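Local coordinates for dual oxidase maturation factor 1 (Mus musculus, PDB 6WXU), which probably supports the maturation of the dual oxidase DUOX1 and its transport from the endoplasmic reticulum to the plasma membrane, at residues B[80-85]-B[96-101]; B[170-175]-B[225-230]. One frame throughout, in Å; residues are numbered along the deposited sequence.

In the fold
Both contacts lie on or at the edge of the predicted extracellular side of this membrane protein, and they follow one another along the chain. Interaction 1 pairs the strands 77-86 and 94-103 of the extracellular sheet and carries an N-linked sugar on Asn-84. Interaction 2 lies at the extracellular ends of the membrane helices, where the start of helix 170-199 meets the turn that follows helix 203-224. Their centres are 24 Å apart, and their nearest atoms stay about 8 Å from each other without touching. The glycan belongs to interaction 1 alone; residues 170-175 instead reach the partner protein of the assembly through Asn-171 and Leu-175.

Interaction 1. Residues B[80-85]-B[96-101]; sequences HVNANT and SVDVGL. With NAG (2-acetamido-2-deoxy-beta-D-glucopyranose), chain M.
Val-81 and Val-99 form one hydrogen-bonded pair of the antiparallel ladder: Val-81 N donates to Val-99 O over 3.0 Å, while the return bond from Val-99 N to Val-81 O is bent and weak. Ala-83 and Val-97 form the next such pair. Val-97 N reaches Ala-83 O at 3.0 Å on an almost straight path, with 172° at the hydrogen; the bond from Ala-83 N to Val-97 O is longer, 3.2 Å. Between these rungs, the CA-H groups of Asn-82 and Asp-98 touch Val-97 O and Val-81 O. The two strands make a beta hairpin of the part predicted to be extracellular, inner strands of an antiparallel sheet that strand 108-111 continues beyond 94-103 and strand 245-247 beyond 77-86. One face of the hairpin carries His-80, Asn-82, Asn-84, Ser-96 and Asp-98. Asn-84 ND2 is bonded covalently to C1 of the N-acetylglucosamine, and Asn-84 OD1 accepts at most a weak hydrogen bond from Ser-96 OG. The acetyl methyl C8 of the sugar lies 3.2 Å from Asn-82 O. His-80 has its CG anti to the backbone N (chi1 -178°). Its CE1 lies 3.8 Å from Asp-98 CB, the imidazole turned nearly perpendicular to the carboxylate. The other face holds Val-81, Ala-83, Val-97 and Val-99. Val-97 CG2 touches Thr-85 OG1 at 3.6 Å, the two side chains at about a right angle, and Val-81 CG1 grazes Val-99 CB. Helix 152-159 covers part of this apolar face, with Leu-157 against Val-99 and Pro-153 against Thr-85; Ala-241 packs on Val-81 and Ala-83.

Interaction 2. Residues B[170-175]-B[225-230]; sequences YNQYRL and SMTTSL
Gln-172 makes the polar link of this contact: its side-chain NE2 donates to Met-226 O over 2.7 Å, with an angle of 149° at the hydrogen. The acceptor lies almost in the plane of the amide, whereas the donor stands 30° out of the plane of the Met-226 carbonyl. Gln-172 CG is anti to the backbone N, and the side chain then bends at chi2 (79°), turning CD off the extended path. Thr-227 OG1 has its hydrogen bond elsewhere, to Phe-224 O, at the end of helix 203-224. Apolar contacts lie along the aliphatic stem of Gln-172 rather than at its amide. Leu-230 CD2 rests on this stem, 3.4 Å from Gln-172 CB and 3.7 Å from CG, the two side chains crossing obliquely; Leu-230 also touches Leu-169, just ahead of the helix. Thr-227 CG2 approaches Gln-172 CG at 4.2 Å. The aromatic contact is a CH-pi interaction: Thr-227 CB sits over one face of the Tyr-173 ring, 4.2 Å from its centroid and offset toward the rim, nearest to CZ and CE1. Here the two side chains stand at about a right angle, and both residues are buried. Together these contacts join the first turn of helix 170-199 to the bend that leads from helix 203-224 into the short helix 228-231. An alanine in place of Gln-172 would probably leave the Met-226 carbonyl without this donor and deprive Leu-230 of its contact with CG, although CB would still meet CD2. The chemistry implies a division of labour, in which a single amide ties the backbone of the bend at Met-226 while Tyr-173 offers its ring face to Thr-227 and Leu-230 packs back on the Gln-172 stem.

Interaction 1. Residues B[80-85]-B[96-101]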
loop_
_atom_site.group_PDB
_atom_site.type_symbol
_atom_site.label_atom_id
_atom_site.label_comp_id
_atom_site.label_asym_id
_atom_site.label_seq_id
_atom_site.Cartn_x
_atom_site.Cartn_y
_atom_site.Cartn_z
ATOM N N HIS B 80 -7.174 29.378 14.232
ATOM C CA HIS B 80 -8.049 29.765 13.135
ATOM C C HIS B 80 -7.552 31.068 12.530
ATOM O O HIS B 80 -7.115 31.962 13.255
ATOM C CB HIS B 80 -9.490 29.925 13.623
ATOM C CG HIS B 80 -10.460 30.277 12.541
ATOM N ND1 HIS B 80 -11.020 29.332 11.711
ATOM C CD2 HIS B 80 -10.970 31.469 12.153
ATOM C CE1 HIS B 80 -11.834 29.926 10.857
ATOM N NE2 HIS B 80 -11.819 31.224 11.102
ATOM N N VAL B 81 -7.632 31.171 11.205
ATOM C CA VAL B 81 -7.217 32.376 10.496
ATOM C C VAL B 81 -7.867 32.366 9.122
ATOM O O VAL B 81 -8.230 31.315 8.599
ATOM C CB VAL B 81 -5.672 32.466 10.395
ATOM C CG1 VAL B 81 -5.150 31.555 9.309
ATOM C CG2 VAL B 81 -5.240 33.892 10.149
ATOM N N ASN B 82 -8.029 33.551 8.542
ATOM C CA ASN B 82 -8.577 33.729 7.205
ATOM C C ASN B 82 -7.473 34.261 6.304
ATOM O O ASN B 82 -6.933 35.341 6.559
ATOM C CB ASN B 82 -9.768 34.686 7.233
ATOM C CG ASN B 82 -10.219 35.103 5.851
ATOM O OD1 ASN B 82 -10.964 34.389 5.188
ATOM N ND2 ASN B 82 -9.780 36.273 5.417
ATOM N N ALA B 83 -7.142 33.511 5.255
ATOM C CA ALA B 83 -6.001 33.840 4.415
ATOM C C ALA B 83 -6.314 33.546 2.957
ATOM O O ALA B 83 -7.266 32.835 2.637
ATOM C CB ALA B 83 -4.756 33.058 4.840
ATOM N N ASN B 84 -5.495 34.111 2.073
ATOM C CA ASN B 84 -5.505 33.781 0.653
ATOM C C ASN B 84 -4.315 32.880 0.362
ATOM O O ASN B 84 -3.168 33.280 0.578
ATOM C CB ASN B 84 -5.424 35.035 -0.211
ATOM C CG ASN B 84 -6.482 36.041 0.125
ATOM O OD1 ASN B 84 -7.493 35.714 0.730
ATOM N ND2 ASN B 84 -6.254 37.280 -0.271
ATOM N N THR B 85 -4.582 31.679 -0.135
ATOM C CA THR B 85 -3.539 30.693 -0.360
ATOM C C THR B 85 -3.685 30.080 -1.744
ATOM O O THR B 85 -4.679 30.285 -2.439
ATOM C CB THR B 85 -3.583 29.584 0.697
ATOM O OG1 THR B 85 -4.861 28.947 0.664
ATOM C CG2 THR B 85 -3.352 30.146 2.076
ATOM N N SER B 96 -9.563 32.069 -1.384
ATOM C CA SER B 96 -9.746 32.754 -0.109
ATOM C C SER B 96 -10.457 31.797 0.836
ATOM O O SER B 96 -11.633 31.486 0.637
ATOM C CB SER B 96 -10.542 34.040 -0.293
ATOM O OG SER B 96 -10.733 34.692 0.945
ATOM N N VAL B 97 -9.751 31.335 1.866
ATOM C CA VAL B 97 -10.201 30.231 2.695
ATOM C C VAL B 97 -10.179 30.646 4.163
ATOM O O VAL B 97 -9.762 31.745 4.518
ATOM C CB VAL B 97 -9.352 28.965 2.481
ATOM C CG1 VAL B 97 -9.665 28.353 1.148
ATOM C CG2 VAL B 97 -7.888 29.310 2.565
ATOM N N ASP B 98 -10.650 29.735 5.011
ATOM C CA ASP B 98 -10.613 29.840 6.468
ATOM C C ASP B 98 -9.876 28.612 6.984
ATOM O O ASP B 98 -10.486 27.566 7.205
ATOM C CB ASP B 98 -12.009 29.915 7.065
ATOM C CG ASP B 98 -12.717 31.202 6.738
ATOM O OD1 ASP B 98 -12.167 32.000 5.959
ATOM O OD2 ASP B 98 -13.827 31.421 7.263
ATOM N N VAL B 99 -8.572 28.739 7.183
ATOM C CA VAL B 99 -7.761 27.619 7.645
ATOM C C VAL B 99 -7.876 27.500 9.158
ATOM O O VAL B 99 -7.992 28.499 9.873
ATOM C CB VAL B 99 -6.297 27.801 7.205
ATOM C CG1 VAL B 99 -5.587 26.471 7.175
ATOM C CG2 VAL B 99 -6.233 28.462 5.851
ATOM N N GLY B 100 -7.841 26.274 9.655
ATOM C CA GLY B 100 -7.961 26.041 11.083
ATOM C C GLY B 100 -7.214 24.802 11.510
ATOM O O GLY B 100 -6.993 23.883 10.719
ATOM N N LEU B 101 -6.820 24.779 12.779
ATOM C CA LEU B 101 -6.157 23.642 13.396
ATOM C C LEU B 101 -6.959 23.184 14.601
ATOM O O LEU B 101 -7.575 23.993 15.296
ATOM C CB LEU B 101 -4.742 23.989 13.848
ATOM C CG LEU B 101 -3.574 23.671 12.928
ATOM C CD1 LEU B 101 -2.293 24.100 13.591
ATOM C CD2 LEU B 101 -3.540 22.197 12.625
HETATM C C1 NAG M . -7.181 38.348 -0.020
HETATM C C2 NAG M . -6.762 39.167 1.195
HETATM C C3 NAG M . -7.722 40.330 1.405
HETATM C C4 NAG M . -7.835 41.156 0.133
HETATM C C5 NAG M . -8.218 40.260 -1.038
HETATM C C6 NAG M . -8.224 40.995 -2.356
HETATM C C7 NAG M . -5.756 38.494 3.325
HETATM C C8 NAG M . -5.834 37.560 4.491
HETATM N N2 NAG M . -6.696 38.341 2.388
HETATM O O3 NAG M . -7.250 41.145 2.470
HETATM O O4 NAG M . -8.822 42.168 0.293
HETATM O O5 NAG M . -7.265 39.196 -1.166
HETATM O O6 NAG M . -7.585 42.259 -2.236
HETATM O O7 NAG M . -4.881 39.345 3.232
#

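Interaction 2. Residues B[170-175]-B[225-230]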
loop_
_atom_site.group_PDB
_atom_site.type_symbol
_atom_site.label_atom_id
_atom_site.label_comp_id
_atom_site.label_asym_id
_atom_site.label_seq_id
_atom_site.Cartn_x
_atom_site.Cartn_y
_atom_site.Cartn_z
ATOM N N TYR B 170 6.322 16.296 16.956
ATOM C CA TYR B 170 5.778 14.944 16.936
ATOM C C TYR B 170 5.949 14.253 18.281
ATOM O O TYR B 170 4.974 13.794 18.881
ATOM C CB TYR B 170 6.441 14.135 15.827
ATOM C CG TYR B 170 5.915 12.731 15.705
ATOM C CD1 TYR B 170 4.648 12.491 15.208
ATOM C CD2 TYR B 170 6.689 11.646 16.073
ATOM C CE1 TYR B 170 4.167 11.215 15.090
ATOM C CE2 TYR B 170 6.213 10.366 15.958
ATOM C CZ TYR B 170 4.952 10.157 15.464
ATOM O OH TYR B 170 4.471 8.877 15.344
ATOM N N ASN B 171 7.187 14.161 18.769
ATOM C CA ASN B 171 7.441 13.428 20.005
ATOM C C ASN B 171 6.700 14.048 21.178
ATOM O O ASN B 171 6.076 13.342 21.980
ATOM C CB ASN B 171 8.940 13.382 20.289
ATOM C CG ASN B 171 9.667 12.394 19.411
ATOM O OD1 ASN B 171 9.077 11.781 18.526
ATOM N ND2 ASN B 171 10.961 12.237 19.648
ATOM N N GLN B 172 6.757 15.372 21.296
ATOM C CA GLN B 172 6.129 16.045 22.426
ATOM C C GLN B 172 4.624 15.827 22.429
ATOM O O GLN B 172 4.050 15.402 23.437
ATOM C CB GLN B 172 6.455 17.532 22.384
ATOM C CG GLN B 172 6.064 18.288 23.631
ATOM C CD GLN B 172 7.056 18.100 24.759
ATOM O OE1 GLN B 172 8.095 17.465 24.589
ATOM N NE2 GLN B 172 6.740 18.656 25.920
ATOM N N TYR B 173 3.964 16.116 21.307
ATOM C CA TYR B 173 2.520 15.939 21.261
ATOM C C TYR B 173 2.129 14.480 21.427
ATOM O O TYR B 173 1.114 14.183 22.063
ATOM C CB TYR B 173 1.958 16.508 19.964
ATOM C CG TYR B 173 1.700 17.990 20.033
ATOM C CD1 TYR B 173 0.490 18.477 20.490
ATOM C CD2 TYR B 173 2.668 18.901 19.656
ATOM C CE1 TYR B 173 0.249 19.826 20.560
ATOM C CE2 TYR B 173 2.436 20.250 19.725
ATOM C CZ TYR B 173 1.226 20.707 20.176
ATOM O OH TYR B 173 0.992 22.056 20.245
ATOM N N ARG B 174 2.934 13.557 20.909
ATOM C CA ARG B 174 2.606 12.144 21.029
ATOM C C ARG B 174 2.641 11.687 22.481
ATOM O O ARG B 174 1.691 11.066 22.970
ATOM C CB ARG B 174 3.566 11.316 20.184
ATOM C CG ARG B 174 3.157 9.883 20.041
ATOM C CD ARG B 174 4.265 9.062 19.443
ATOM N NE ARG B 174 3.774 7.767 18.997
ATOM C CZ ARG B 174 4.553 6.773 18.593
ATOM N NH1 ARG B 174 5.869 6.924 18.587
ATOM N NH2 ARG B 174 4.018 5.626 18.200
ATOM N N LEU B 175 3.729 11.989 23.191
ATOM C CA LEU B 175 3.845 11.556 24.579
ATOM C C LEU B 175 2.808 12.236 25.464
ATOM O O LEU B 175 2.169 11.581 26.299
ATOM C CB LEU B 175 5.253 11.831 25.099
ATOM C CG LEU B 175 6.295 10.730 24.913
ATOM C CD1 LEU B 175 5.766 9.422 25.458
ATOM C CD2 LEU B 175 6.698 10.568 23.460
ATOM N N SER B 225 -0.671 20.342 29.217
ATOM C CA SER B 225 -0.180 21.712 29.219
ATOM C C SER B 225 1.331 21.806 29.074
ATOM O O SER B 225 1.867 22.917 29.110
ATOM C CB SER B 225 -0.614 22.428 30.495
ATOM O OG SER B 225 0.138 21.977 31.602
ATOM N N MET B 226 2.031 20.685 28.913
ATOM C CA MET B 226 3.465 20.689 28.659
ATOM C C MET B 226 3.797 20.803 27.180
ATOM O O MET B 226 4.933 20.523 26.791
ATOM C CB MET B 226 4.113 19.427 29.228
ATOM C CG MET B 226 4.072 19.330 30.735
ATOM S SD MET B 226 5.062 17.955 31.349
ATOM C CE MET B 226 4.470 16.621 30.317
ATOM N N THR B 227 2.833 21.195 26.350
ATOM C CA THR B 227 3.051 21.359 24.922
ATOM C C THR B 227 2.973 22.804 24.463
ATOM O O THR B 227 3.540 23.131 23.418
ATOM C CB THR B 227 2.022 20.545 24.130
ATOM O OG1 THR B 227 0.712 21.044 24.408
ATOM C CG2 THR B 227 2.083 19.093 24.522
ATOM N N THR B 228 2.286 23.668 25.211
ATOM C CA THR B 228 2.067 25.037 24.758
ATOM C C THR B 228 3.373 25.804 24.619
ATOM O O THR B 228 3.450 26.765 23.847
ATOM C CB THR B 228 1.127 25.757 25.722
ATOM O OG1 THR B 228 1.786 25.950 26.980
ATOM C CG2 THR B 228 -0.120 24.928 25.938
ATOM N N SER B 229 4.403 25.403 25.352
ATOM C CA SER B 229 5.694 26.070 25.294
ATOM C C SER B 229 6.541 25.614 24.115
ATOM O O SER B 229 7.716 25.984 24.034
ATOM C CB SER B 229 6.456 25.842 26.599
ATOM O OG SER B 229 6.616 24.459 26.858
ATOM N N LEU B 230 5.979 24.831 23.206
ATOM C CA LEU B 230 6.731 24.268 22.094
ATOM C C LEU B 230 6.222 24.705 20.732
ATOM O O LEU B 230 7.026 24.981 19.840
ATOM C CB LEU B 230 6.711 22.741 22.174
ATOM C CG LEU B 230 7.649 22.050 21.191
ATOM C CD1 LEU B 230 9.096 22.178 21.637
ATOM C CD2 LEU B 230 7.259 20.610 21.051
#